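Side-chain contacts in beta-galactosidase (Bacteroides thetaiotaomicron, PDB 5MUJ), which probably acts as an arabinofuranosidase, cleaving an arabinose unit from side chain B of the plant pectin rhamnogalacturonan II: residues Y137-Q140 against R145-M148; P188-H193 against M224-G229; V284-S289 against S335-H340; A299-A304 against V344-C349. All coordinates share one frame; numbering follows the deposited sequence.

Interaction 1 of 4, residues Y137-Q140 against R145-M148; sequences YELQ and RHWM
Leu139 and Gln140 meet His146 where a loop runs back toward its own blade of a five-bladed beta-propeller. The loop follows strand 121-126. Segment 137-140 lies in this connection, and 145-148 leads into strand 146-153, the next strand of the same four-stranded antiparallel sheet.

The van der Waals part is carried by the His146 imidazole. CG stands anti to the carbonyl carbon (chi1 -67°), and this turns the ring back toward the loop. Leu139 CB touches His146 ND1 at 3.8 Å. The carbonyl oxygen Leu139 O comes to the ring edge, in its plane, 3.5 Å from His146 CE1. Gln140 O lies obliquely to the same ring, 3.7 Å from His146 ND1. No direct hydrogen bond crosses here, and ND1 is buried without a polar partner.

The polar ends of Gln140 and Arg145 bond outside the contact. The CB of Gln140 points away from 145-148, and its NE2 bonds Leu128 O. Arg145 forms a salt bridge with Glu183 and a hydrogen bond with Ser171 OG, tying it to later strands of the sheet.

Water joins the two backbones. One molecule bridges Gln140 and Trp147: it donates to Gln140 O at 2.7 Å and accepts from Trp147 N at 2.9 Å.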
loop_
_atom_site.group_PDB
_atom_site.type_symbol
_atom_site.label_atom_id
_atom_site.label_comp_id
_atom_site.label_asym_id
_atom_site.label_seq_id
_atom_site.Cartn_x
_atom_site.Cartn_y
_atom_site.Cartn_z
ATOM N N TYR A 137 -2.418 15.093 6.959
ATOM C CA TYR A 137 -2.013 14.232 5.835
ATOM C C TYR A 137 -0.683 14.619 5.220
ATOM O O TYR A 137 -0.374 14.257 4.076
ATOM C CB TYR A 137 -3.128 14.058 4.796
ATOM C CG TYR A 137 -4.207 13.223 5.402
ATOM C CD1 TYR A 137 -3.982 11.846 5.644
ATOM C CD2 TYR A 137 -5.395 13.796 5.834
ATOM C CE1 TYR A 137 -4.951 11.083 6.270
ATOM C CE2 TYR A 137 -6.370 13.025 6.467
ATOM C CZ TYR A 137 -6.149 11.666 6.678
ATOM O OH TYR A 137 -7.123 10.885 7.321
ATOM N N GLU A 138 0.133 15.303 6.012
ATOM C CA GLU A 138 1.450 15.696 5.569
ATOM C C GLU A 138 2.406 14.511 5.817
ATOM O O GLU A 138 2.139 13.608 6.631
ATOM C CB GLU A 138 1.893 16.975 6.271
ATOM C CG GLU A 138 0.945 18.143 5.981
ATOM C CD GLU A 138 1.338 19.423 6.675
ATOM O OE1 GLU A 138 2.425 19.464 7.306
ATOM O OE2 GLU A 138 0.568 20.411 6.561
ATOM N N LEU A 139 3.492 14.510 5.064
ATOM C CA LEU A 139 4.641 13.642 5.307
ATOM C C LEU A 139 5.584 14.375 6.233
ATOM O O LEU A 139 5.739 15.583 6.120
ATOM C CB LEU A 139 5.353 13.326 4.019
ATOM C CG LEU A 139 4.687 12.476 2.947
ATOM C CD1 LEU A 139 5.731 12.133 1.897
ATOM C CD2 LEU A 139 4.037 11.215 3.493
ATOM N N GLN A 140 6.216 13.652 7.152
ATOM C CA GLN A 140 7.070 14.279 8.138
ATOM C C GLN A 140 8.518 14.122 7.706
ATOM O O GLN A 140 8.857 13.194 6.965
ATOM C CB GLN A 140 6.824 13.658 9.500
ATOM C CG GLN A 140 5.414 13.922 9.982
ATOM C CD GLN A 140 5.060 13.154 11.217
ATOM O OE1 GLN A 140 4.860 13.744 12.277
ATOM N NE2 GLN A 140 4.949 11.838 11.092
ATOM N N ARG A 145 15.156 15.440 5.751
ATOM C CA ARG A 145 14.761 14.744 4.543
ATOM C C ARG A 145 13.368 14.161 4.675
ATOM O O ARG A 145 12.915 13.883 5.786
ATOM C CB ARG A 145 15.708 13.584 4.250
ATOM C CG ARG A 145 17.171 13.972 4.193
ATOM C CD ARG A 145 18.045 12.809 3.719
ATOM N NE ARG A 145 19.169 13.303 2.931
ATOM C CZ ARG A 145 19.357 13.162 1.614
ATOM N NH1 ARG A 145 20.439 13.713 1.083
ATOM N NH2 ARG A 145 18.530 12.468 0.824
ATOM N N HIS A 146 12.720 13.958 3.528
ATOM C CA HIS A 146 11.550 13.080 3.422
ATOM C C HIS A 146 12.023 11.699 3.001
ATOM O O HIS A 146 13.063 11.548 2.340
ATOM C CB HIS A 146 10.522 13.624 2.429
ATOM C CG HIS A 146 9.866 14.893 2.879
ATOM N ND1 HIS A 146 8.760 14.898 3.688
ATOM C CD2 HIS A 146 10.163 16.192 2.640
ATOM C CE1 HIS A 146 8.384 16.142 3.918
ATOM N NE2 HIS A 146 9.236 16.949 3.313
ATOM N N TRP A 147 11.283 10.691 3.441
ATOM C CA TRP A 147 11.714 9.281 3.294
ATOM C C TRP A 147 10.643 8.452 2.602
ATOM O O TRP A 147 9.477 8.836 2.552
ATOM C CB TRP A 147 12.038 8.703 4.663
ATOM C CG TRP A 147 13.115 9.418 5.337
ATOM C CD1 TRP A 147 13.023 10.582 6.056
ATOM C CD2 TRP A 147 14.478 9.042 5.357
ATOM N NE1 TRP A 147 14.265 10.952 6.513
ATOM C CE2 TRP A 147 15.174 10.015 6.103
ATOM C CE3 TRP A 147 15.184 7.981 4.804
ATOM C CZ2 TRP A 147 16.545 9.943 6.324
ATOM C CZ3 TRP A 147 16.564 7.903 5.030
ATOM C CH2 TRP A 147 17.221 8.879 5.787
HETATM N N MSE A 148 11.064 7.321 2.064
HETATM C CA MSE A 148 10.220 6.398 1.309
HETATM C C MSE A 148 10.823 5.024 1.395
HETATM O O MSE A 148 12.046 4.893 1.391
HETATM C CB MSE A 148 10.227 6.868 -0.136
HETATM C CG MSE A 148 9.527 5.961 -1.128
HETATM SE SE MSE A 148 9.838 6.585 -2.956
HETATM C CE MSE A 148 8.007 7.247 -3.018
HETATM O O HOH W 1 8.847 11.454 4.852
#

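Interaction 2 of 4, residues P188-H193 against M224-G229; sequences PILSIH and MFYNAG
Leu190 reaches from the loop toward strand 222-231 and ends against Met224 and Tyr226. Met224 is a selenomethionine. The CB of Leu190 already points at the strand, but the touching is left to the two methyls. CG lies beside the backbone N and anti to the carbonyl carbon (chi1 -52°), and there the chain forks. CD1 meets the terminal methyl of the selenomethionine, with Leu190 CD1 3.6 Å from Met224 CE. CD2 serves two partners. Leu190 CD2 lies 3.5 Å from Met224 SE, where the two side chains reach each other tip to tip. It also sits over one face of the Tyr226 ring in a CH-pi contact. Leu190 CD2 is 4.0 Å from the ring centroid, 22° off the normal, and displaced toward the hydroxyl end, with Tyr226 CZ nearest at 3.7 Å.

The contact joins two consecutive blades of the beta-propeller. Ile189 and Leu190 both face Val167 of the preceding blade, a classic beta bulge. Strand 222-231 is the second strand of the following blade.

Ile189 adds a second apolar touch, its CD1 3.7 Å from Met224 CE. The bend of Met224 at its last torsion (chi3 -57°) turns CE so that it touches both Ile189 CD1 and Leu190 CD1. Tyr226 also has a polar end, since its OH is hydrogen-bonded to Glu201. In one of its two conformers Ser191 OG accepts from His193 N, so this ST turn is tentative. At the far end of the strand segment, Gly229 touches the modified fucose of the bound glycan.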
loop_
_atom_site.group_PDB
_atom_site.type_symbol
_atom_site.label_atom_id
_atom_site.label_comp_id
_atom_site.label_asym_id
_atom_site.label_seq_id
_atom_site.Cartn_x
_atom_site.Cartn_y
_atom_site.Cartn_z
ATOM N N PRO A 188 19.386 -3.390 -0.225
ATOM C CA PRO A 188 18.111 -3.318 0.480
ATOM C C PRO A 188 18.302 -3.086 1.973
ATOM O O PRO A 188 19.362 -3.413 2.521
ATOM C CB PRO A 188 17.469 -4.678 0.232
ATOM C CG PRO A 188 18.497 -5.559 -0.357
ATOM C CD PRO A 188 19.668 -4.732 -0.785
ATOM N N ILE A 189 17.284 -2.568 2.635
ATOM C CA ILE A 189 17.278 -2.478 4.100
ATOM C C ILE A 189 16.749 -3.737 4.798
ATOM O O ILE A 189 17.125 -4.003 5.944
ATOM C CB ILE A 189 16.591 -1.195 4.646
ATOM C CG1 ILE A 189 15.186 -0.950 4.039
ATOM C CG2 ILE A 189 17.553 -0.019 4.494
ATOM C CD1 ILE A 189 14.358 0.017 4.859
ATOM N N LEU A 190 15.877 -4.486 4.127
ATOM C CA LEU A 190 15.477 -5.822 4.563
ATOM C C LEU A 190 15.489 -6.701 3.350
ATOM O O LEU A 190 15.140 -6.293 2.246
ATOM C CB LEU A 190 14.086 -5.910 5.193
ATOM C CG LEU A 190 13.621 -5.008 6.357
ATOM C CD1 LEU A 190 13.916 -3.549 6.148
ATOM C CD2 LEU A 190 12.129 -5.175 6.533
ATOM N N SER A 191 15.797 -7.965 3.556
ATOM C CA SER A 191 15.817 -8.905 2.453
ATOM C C SER A 191 15.488 -10.269 3.020
ATOM O O SER A 191 15.619 -10.468 4.227
ATOM C CB SER A 191 17.182 -8.869 1.773
ATOM O OG SER A 191 17.511 -10.098 1.138
ATOM N N ILE A 192 15.072 -11.173 2.142
ATOM C CA ILE A 192 14.752 -12.592 2.510
ATOM C C ILE A 192 15.982 -13.457 2.915
ATOM O O ILE A 192 15.823 -14.497 3.531
ATOM C CB ILE A 192 14.004 -13.333 1.358
ATOM C CG1 ILE A 192 14.977 -13.691 0.206
ATOM C CG2 ILE A 192 12.781 -12.529 0.894
ATOM C CD1 ILE A 192 14.461 -14.541 -0.919
ATOM N N HIS A 193 17.159 -12.998 2.488
ATOM C CA HIS A 193 18.452 -13.603 2.716
ATOM C C HIS A 193 19.112 -13.156 3.991
ATOM O O HIS A 193 20.140 -13.732 4.369
ATOM C CB HIS A 193 19.341 -13.276 1.528
ATOM C CG HIS A 193 18.862 -13.871 0.244
ATOM N ND1 HIS A 193 18.496 -15.194 0.128
ATOM C CD2 HIS A 193 18.667 -13.320 -0.973
ATOM C CE1 HIS A 193 18.113 -15.439 -1.112
ATOM N NE2 HIS A 193 18.208 -14.316 -1.800
HETATM N N MSE A 224 7.934 -0.271 10.958
HETATM C CA MSE A 224 7.585 -0.683 9.642
HETATM C C MSE A 224 6.558 -1.767 9.635
HETATM O O MSE A 224 6.719 -2.737 10.319
HETATM C CB MSE A 224 8.838 -1.138 8.910
HETATM C CG MSE A 224 8.429 -1.604 7.561
HETATM SE SE MSE A 224 9.906 -2.535 6.600
HETATM C CE MSE A 224 11.316 -1.164 6.581
ATOM N N PHE A 225 5.465 -1.586 8.889
ATOM C CA PHE A 225 4.454 -2.548 8.680
ATOM C C PHE A 225 4.659 -3.006 7.228
ATOM O O PHE A 225 4.753 -2.272 6.323
ATOM C CB PHE A 225 2.973 -2.069 8.909
ATOM C CG PHE A 225 2.516 -2.127 10.326
ATOM C CD1 PHE A 225 2.965 -1.228 11.224
ATOM C CD2 PHE A 225 1.683 -3.146 10.794
ATOM C CE1 PHE A 225 2.590 -1.279 12.508
ATOM C CE2 PHE A 225 1.318 -3.198 12.133
ATOM C CZ PHE A 225 1.737 -2.227 12.976
ATOM N N TYR A 226 4.863 -4.300 7.046
ATOM C CA TYR A 226 5.096 -4.849 5.704
ATOM C C TYR A 226 4.510 -6.229 5.520
ATOM O O TYR A 226 4.320 -6.971 6.496
ATOM C CB TYR A 226 6.589 -4.860 5.314
ATOM C CG TYR A 226 7.533 -5.820 6.035
ATOM C CD1 TYR A 226 7.855 -5.638 7.379
ATOM C CD2 TYR A 226 8.167 -6.825 5.321
ATOM C CE1 TYR A 226 8.788 -6.469 8.004
ATOM C CE2 TYR A 226 9.055 -7.694 5.954
ATOM C CZ TYR A 226 9.357 -7.480 7.292
ATOM O OH TYR A 226 10.278 -8.278 7.964
ATOM N N ASN A 227 4.157 -6.557 4.285
ATOM C CA ASN A 227 3.648 -7.888 3.960
ATOM C C ASN A 227 4.664 -8.639 3.096
ATOM O O ASN A 227 5.533 -8.071 2.453
ATOM C CB ASN A 227 2.194 -7.895 3.390
ATOM C CG ASN A 227 2.023 -7.049 2.143
ATOM O OD1 ASN A 227 2.021 -5.809 2.224
ATOM N ND2 ASN A 227 1.764 -7.708 1.006
ATOM N N ALA A 228 4.646 -9.963 3.233
ATOM C CA ALA A 228 5.651 -10.816 2.621
ATOM C C ALA A 228 5.039 -12.194 2.481
ATOM O O ALA A 228 4.055 -12.462 3.117
ATOM C CB ALA A 228 6.887 -10.874 3.511
ATOM N N GLY A 229 5.631 -13.026 1.614
ATOM C CA GLY A 229 5.180 -14.388 1.364
ATOM C C GLY A 229 6.052 -15.404 2.108
ATOM O O GLY A 229 7.231 -15.242 2.191
#

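Interaction 3 of 4, residues V284-S289 against S335-H340; sequences VMFYFS and SYVIKH
Strands 284-289 and 335-340 pass each other with axes 7.0 Å apart at their closest approach. Their directions differ by 145°, so they run roughly antiparallel but splayed. They share no backbone hydrogen bond and belong to different sheets. The CA atoms of Phe286 and Ser335 are the nearest pair, at 6.4 Å.

Phe286 is the main side chain of the contact, and its ring meets Val337. One branch does the touching: Val337 CG2 is 3.7 Å from the centroid of the Phe286 ring and only 6° off its normal. This is a CH-pi contact with the methyl almost exactly over the ring centre. The two side chains cross at about a right angle. Phe286 CG is anti to its own carbonyl carbon (chi1 -62°), which puts the ring beside Val337; chi2 then turns a face to the methyl. Val284 CG1, from the same strand, covers the opposite face nearer the rim. Nearer the backbone, Phe286 CB packs on Ser335 CB at 3.9 Å.

The pairing joins neighbouring blades of the propeller. Strand 282-290 is the second strand of its blade. Strand 331-340 is the first of the last blade, whose far edge is completed by the N-terminal strand 45-51, the usual ring closure of such folds.

All four touching residues are buried. Ser335 OG has its hydrogen bond outside the pair, on strand 343-351, and Tyr287 OH bonds Asp314. The chemistry is therefore apolar: the direct contact between these two segments rests on dispersion and methyl-to-ring attraction, with no hydrogen bond across it.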
loop_
_atom_site.group_PDB
_atom_site.type_symbol
_atom_site.label_atom_id
_atom_site.label_comp_id
_atom_site.label_asym_id
_atom_site.label_seq_id
_atom_site.Cartn_x
_atom_site.Cartn_y
_atom_site.Cartn_z
ATOM N N VAL A 284 -6.274 2.029 13.501
ATOM C CA VAL A 284 -7.066 1.353 12.507
ATOM C C VAL A 284 -6.175 0.948 11.347
ATOM O O VAL A 284 -5.481 1.789 10.775
ATOM C CB VAL A 284 -8.189 2.285 12.002
ATOM C CG1 VAL A 284 -9.017 1.588 10.919
ATOM C CG2 VAL A 284 -9.035 2.676 13.188
HETATM N N MSE A 285 -6.169 -0.340 11.014
HETATM C CA MSE A 285 -5.433 -0.823 9.892
HETATM C C MSE A 285 -6.413 -1.076 8.793
HETATM O O MSE A 285 -7.245 -1.981 8.883
HETATM C CB MSE A 285 -4.715 -2.142 10.226
HETATM C CG MSE A 285 -3.921 -2.659 9.046
HETATM SE SE MSE A 285 -3.492 -4.548 9.265
HETATM C CE MSE A 285 -2.104 -4.332 10.621
ATOM N N PHE A 286 -6.266 -0.294 7.727
ATOM C CA PHE A 286 -6.899 -0.606 6.457
ATOM C C PHE A 286 -5.992 -1.625 5.783
ATOM O O PHE A 286 -4.771 -1.434 5.756
ATOM C CB PHE A 286 -7.035 0.673 5.605
ATOM C CG PHE A 286 -7.900 1.707 6.237
ATOM C CD1 PHE A 286 -9.279 1.562 6.196
ATOM C CD2 PHE A 286 -7.359 2.768 6.953
ATOM C CE1 PHE A 286 -10.103 2.541 6.755
ATOM C CE2 PHE A 286 -8.179 3.711 7.542
ATOM C CZ PHE A 286 -9.561 3.551 7.484
ATOM N N TYR A 287 -6.587 -2.691 5.265
ATOM C CA TYR A 287 -5.817 -3.746 4.577
ATOM C C TYR A 287 -6.650 -4.370 3.477
ATOM O O TYR A 287 -7.902 -4.250 3.483
ATOM C CB TYR A 287 -5.339 -4.785 5.605
ATOM C CG TYR A 287 -6.389 -5.729 6.093
ATOM C CD1 TYR A 287 -6.603 -6.949 5.436
ATOM C CD2 TYR A 287 -7.153 -5.440 7.222
ATOM C CE1 TYR A 287 -7.571 -7.846 5.899
ATOM C CE2 TYR A 287 -8.112 -6.330 7.690
ATOM C CZ TYR A 287 -8.306 -7.530 7.016
ATOM O OH TYR A 287 -9.263 -8.394 7.479
ATOM N N PHE A 288 -5.992 -5.044 2.542
ATOM C CA PHE A 288 -6.672 -5.860 1.536
ATOM C C PHE A 288 -6.411 -7.327 1.781
ATOM O O PHE A 288 -5.369 -7.740 2.384
ATOM C CB PHE A 288 -6.316 -5.544 0.074
ATOM C CG PHE A 288 -5.130 -6.304 -0.527
ATOM C CD1 PHE A 288 -3.803 -5.869 -0.320
ATOM C CD2 PHE A 288 -5.312 -7.398 -1.375
ATOM C CE1 PHE A 288 -2.743 -6.494 -0.909
ATOM C CE2 PHE A 288 -4.200 -8.109 -1.916
ATOM C CZ PHE A 288 -2.936 -7.626 -1.701
ATOM N N SER A 289 -7.341 -8.114 1.276
ATOM C CA SER A 289 -7.172 -9.543 1.234
ATOM C C SER A 289 -7.577 -10.054 -0.132
ATOM O O SER A 289 -8.412 -9.456 -0.805
ATOM C CB SER A 289 -7.995 -10.203 2.330
ATOM O OG SER A 289 -7.638 -11.581 2.462
ATOM N N SER A 335 -5.497 -0.095 -0.188
ATOM C CA SER A 335 -6.105 1.121 0.396
ATOM C C SER A 335 -5.156 2.259 0.622
ATOM O O SER A 335 -3.997 2.108 1.005
ATOM C CB SER A 335 -6.725 0.792 1.764
ATOM O OG SER A 335 -7.696 -0.231 1.652
ATOM N N TYR A 336 -5.688 3.453 0.377
ATOM C CA TYR A 336 -5.225 4.650 1.049
ATOM C C TYR A 336 -6.442 5.537 1.312
ATOM O O TYR A 336 -7.238 5.755 0.422
ATOM C CB TYR A 336 -4.149 5.380 0.239
ATOM C CG TYR A 336 -3.150 6.036 1.122
ATOM C CD1 TYR A 336 -3.401 7.283 1.699
ATOM C CD2 TYR A 336 -1.940 5.372 1.473
ATOM C CE1 TYR A 336 -2.505 7.864 2.565
ATOM C CE2 TYR A 336 -1.033 5.968 2.326
ATOM C CZ TYR A 336 -1.314 7.216 2.871
ATOM O OH TYR A 336 -0.438 7.858 3.720
ATOM N N VAL A 337 -6.592 6.003 2.546
ATOM C CA VAL A 337 -7.819 6.642 3.001
ATOM C C VAL A 337 -7.528 8.055 3.543
ATOM O O VAL A 337 -6.655 8.269 4.399
ATOM C CB VAL A 337 -8.547 5.773 4.055
ATOM C CG1 VAL A 337 -9.939 6.314 4.358
ATOM C CG2 VAL A 337 -8.683 4.340 3.579
ATOM N N ILE A 338 -8.263 9.039 3.038
ATOM C CA ILE A 338 -8.106 10.396 3.496
ATOM C C ILE A 338 -9.462 10.802 4.034
ATOM O O ILE A 338 -10.452 10.637 3.327
ATOM C CB ILE A 338 -7.753 11.350 2.329
ATOM C CG1 ILE A 338 -6.426 10.968 1.657
ATOM C CG2 ILE A 338 -7.696 12.783 2.813
ATOM C CD1 ILE A 338 -5.186 11.131 2.520
ATOM N N LYS A 339 -9.519 11.291 5.269
ATOM C CA LYS A 339 -10.676 12.079 5.701
ATOM C C LYS A 339 -10.340 13.576 5.691
ATOM O O LYS A 339 -9.488 14.046 6.425
ATOM C CB LYS A 339 -11.203 11.660 7.075
ATOM C CG LYS A 339 -12.493 12.402 7.412
ATOM C CD LYS A 339 -13.245 11.924 8.624
ATOM C CE LYS A 339 -14.543 12.722 8.750
ATOM N NZ LYS A 339 -15.309 12.309 9.935
ATOM N N HIS A 340 -11.093 14.339 4.897
ATOM C CA HIS A 340 -10.860 15.775 4.768
ATOM C C HIS A 340 -12.186 16.491 4.603
ATOM O O HIS A 340 -13.028 16.037 3.828
ATOM C CB HIS A 340 -9.954 16.045 3.577
ATOM C CG HIS A 340 -9.622 17.497 3.385
ATOM N ND1 HIS A 340 -8.729 18.169 4.192
ATOM C CD2 HIS A 340 -10.068 18.399 2.480
ATOM C CE1 HIS A 340 -8.634 19.424 3.784
ATOM N NE2 HIS A 340 -9.452 19.594 2.761
#

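Interaction 4 of 4, residues A299-A304 against V344-C349; sequences AFNTFA and VYHFYC
Asn301 and His346 are brought together by different first torsions. Asn301 CG lies beside its backbone N (chi1 -67°). His346 CG is anti to its own (chi1 -167°), which extends the imidazole toward the amide. The two side chains approach obliquely, yet their planes are nearly parallel, only 6° apart. Asn301 ND2 lies 3.3 Å from His346 NE2. Asn301 CB also touches the imidazole, 4.1 Å from His346 CE1. The same ND2 also meets Tyr348 at the root of that side chain, Asn301 ND2 to Tyr348 CB 3.7 Å. The amide and phenol planes stand almost perpendicular, and the phenol itself leads away to bond Asp328.

Both polar groups are buried and have partners beyond this pair. Asn301 OD1 accepts from Lys334 N, and His346 NE2 is hydrogen-bonded to Ser335 OG. These bonds probably fix how the amide and the imidazole are turned.

The contact joins two adjacent propeller blades. Strand 299-306 is the third strand of one, next to strand 282-290. Strand 343-351 lies in the next blade between strands 331-340 and 357-363. Strand 331-340 supplies Lys334 and Ser335, the partners of both side chains.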
loop_
_atom_site.group_PDB
_atom_site.type_symbol
_atom_site.label_atom_id
_atom_site.label_comp_id
_atom_site.label_asym_id
_atom_site.label_seq_id
_atom_site.Cartn_x
_atom_site.Cartn_y
_atom_site.Cartn_z
ATOM N N ALA A 299 -10.879 -10.314 -4.417
ATOM C CA ALA A 299 -10.102 -9.376 -3.602
ATOM C C ALA A 299 -10.908 -8.164 -3.166
ATOM O O ALA A 299 -11.789 -7.702 -3.890
ATOM C CB ALA A 299 -8.822 -8.939 -4.313
ATOM N N PHE A 300 -10.591 -7.658 -1.986
ATOM C CA PHE A 300 -11.412 -6.679 -1.295
ATOM C C PHE A 300 -10.645 -5.956 -0.211
ATOM O O PHE A 300 -9.555 -6.417 0.177
ATOM C CB PHE A 300 -12.630 -7.361 -0.669
ATOM C CG PHE A 300 -12.240 -8.488 0.319
ATOM C CD1 PHE A 300 -11.953 -9.809 -0.117
ATOM C CD2 PHE A 300 -12.139 -8.213 1.666
ATOM C CE1 PHE A 300 -11.571 -10.825 0.791
ATOM C CE2 PHE A 300 -11.761 -9.227 2.569
ATOM C CZ PHE A 300 -11.481 -10.513 2.119
ATOM N N ASN A 301 -11.189 -4.829 0.256
ATOM C CA ASN A 301 -10.657 -4.093 1.398
ATOM C C ASN A 301 -11.582 -4.163 2.610
ATOM O O ASN A 301 -12.812 -4.031 2.503
ATOM C CB ASN A 301 -10.452 -2.606 1.041
ATOM C CG ASN A 301 -9.371 -2.402 0.010
ATOM O OD1 ASN A 301 -8.452 -3.186 -0.126
ATOM N ND2 ASN A 301 -9.467 -1.307 -0.729
ATOM N N THR A 302 -10.969 -4.335 3.781
ATOM C CA THR A 302 -11.633 -4.165 5.059
ATOM C C THR A 302 -10.662 -3.552 6.086
ATOM O O THR A 302 -9.635 -2.949 5.695
ATOM C CB THR A 302 -12.372 -5.445 5.509
ATOM O OG1 THR A 302 -13.125 -5.181 6.702
ATOM C CG2 THR A 302 -11.421 -6.601 5.742
ATOM N N PHE A 303 -10.943 -3.688 7.381
ATOM C CA PHE A 303 -10.041 -3.120 8.355
ATOM C C PHE A 303 -9.986 -3.971 9.601
ATOM O O PHE A 303 -10.862 -4.790 9.833
ATOM C CB PHE A 303 -10.457 -1.704 8.735
ATOM C CG PHE A 303 -11.709 -1.655 9.557
ATOM C CD1 PHE A 303 -12.962 -1.711 8.945
ATOM C CD2 PHE A 303 -11.635 -1.608 10.938
ATOM C CE1 PHE A 303 -14.140 -1.673 9.714
ATOM C CE2 PHE A 303 -12.812 -1.573 11.705
ATOM C CZ PHE A 303 -14.062 -1.606 11.092
ATOM N N ALA A 304 -8.935 -3.698 10.366
ATOM C CA ALA A 304 -8.761 -4.189 11.706
ATOM C C ALA A 304 -8.425 -3.049 12.649
ATOM O O ALA A 304 -8.088 -1.945 12.204
ATOM C CB ALA A 304 -7.652 -5.259 11.717
ATOM N N VAL A 344 -14.863 11.180 3.612
ATOM C CA VAL A 344 -13.859 10.109 3.527
ATOM C C VAL A 344 -13.638 9.685 2.085
ATOM O O VAL A 344 -14.604 9.439 1.365
ATOM C CB VAL A 344 -14.249 8.858 4.353
ATOM C CG1 VAL A 344 -13.123 7.814 4.281
ATOM C CG2 VAL A 344 -14.526 9.212 5.789
ATOM N N TYR A 345 -12.362 9.658 1.667
ATOM C CA TYR A 345 -11.966 9.263 0.324
ATOM C C TYR A 345 -11.124 7.998 0.480
ATOM O O TYR A 345 -10.065 8.051 1.103
ATOM C CB TYR A 345 -11.117 10.342 -0.375
ATOM C CG TYR A 345 -11.765 11.717 -0.500
ATOM C CD1 TYR A 345 -11.861 12.584 0.597
ATOM C CD2 TYR A 345 -12.237 12.168 -1.727
ATOM C CE1 TYR A 345 -12.467 13.830 0.471
ATOM C CE2 TYR A 345 -12.820 13.417 -1.856
ATOM C CZ TYR A 345 -12.907 14.235 -0.766
ATOM O OH TYR A 345 -13.492 15.490 -0.876
ATOM N N HIS A 346 -11.592 6.906 -0.108
ATOM C CA HIS A 346 -10.900 5.643 -0.058
ATOM C C HIS A 346 -10.353 5.361 -1.462
ATOM O O HIS A 346 -11.113 5.029 -2.365
ATOM C CB HIS A 346 -11.834 4.547 0.412
ATOM C CG HIS A 346 -11.132 3.266 0.793
ATOM N ND1 HIS A 346 -11.579 2.484 1.837
ATOM C CD2 HIS A 346 -10.087 2.576 0.236
ATOM C CE1 HIS A 346 -10.815 1.399 1.946
ATOM N NE2 HIS A 346 -9.912 1.427 0.994
ATOM N N PHE A 347 -9.017 5.505 -1.612
ATOM C CA PHE A 347 -8.332 5.206 -2.853
ATOM C C PHE A 347 -7.989 3.724 -2.920
ATOM O O PHE A 347 -7.516 3.145 -1.917
ATOM C CB PHE A 347 -7.046 6.037 -2.974
ATOM C CG PHE A 347 -7.309 7.526 -3.025
ATOM C CD1 PHE A 347 -7.537 8.247 -1.861
ATOM C CD2 PHE A 347 -7.351 8.203 -4.244
ATOM C CE1 PHE A 347 -7.800 9.634 -1.900
ATOM C CE2 PHE A 347 -7.631 9.578 -4.286
ATOM C CZ PHE A 347 -7.842 10.276 -3.115
ATOM N N TYR A 348 -8.223 3.093 -4.055
ATOM C CA TYR A 348 -7.990 1.640 -4.171
ATOM C C TYR A 348 -7.626 1.265 -5.572
ATOM O O TYR A 348 -7.749 2.094 -6.474
ATOM C CB TYR A 348 -9.212 0.853 -3.700
ATOM C CG TYR A 348 -10.479 0.934 -4.562
ATOM C CD1 TYR A 348 -11.415 1.989 -4.406
ATOM C CD2 TYR A 348 -10.712 0.037 -5.569
ATOM C CE1 TYR A 348 -12.564 2.000 -5.165
ATOM C CE2 TYR A 348 -11.857 0.063 -6.355
ATOM C CZ TYR A 348 -12.778 1.093 -6.158
ATOM O OH TYR A 348 -13.959 1.145 -6.921
ATOM N N CYS A 349 -7.107 0.063 -5.766
ATOM C CA CYS A 349 -6.719 -0.430 -7.087
ATOM C C CYS A 349 -7.860 -1.251 -7.660
ATOM O O CYS A 349 -8.333 -2.206 -7.026
ATOM C CB CYS A 349 -5.434 -1.277 -7.021
ATOM S SG CYS A 349 -4.998 -2.077 -8.578
#

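Overall arrangement
Interactions 3 and 4 join the same two propeller blades and form one cluster, their centres about 5 Å apart. Strand 331-340 pairs with strand 343-351 through Ile338 O to Tyr345 N, 2.7 Å, a probable hydrogen bond. Interaction 1 lies about 18 Å from interaction 3 between centres, but Tyr137 OH reaches Lys339 N at 3.2 Å. Interaction 2, about 21 Å from interaction 3 between centres, touches it through Phe225 CE2 and Met285 CE at 3.9 Å. Interaction 2 alone includes a glycan-pocket residue, Gly229. The Asn301 side chain is about 10 Å from a bound rhamnose, and those of Tyr226 and Tyr287 are each about 12 Å from a bound sugar.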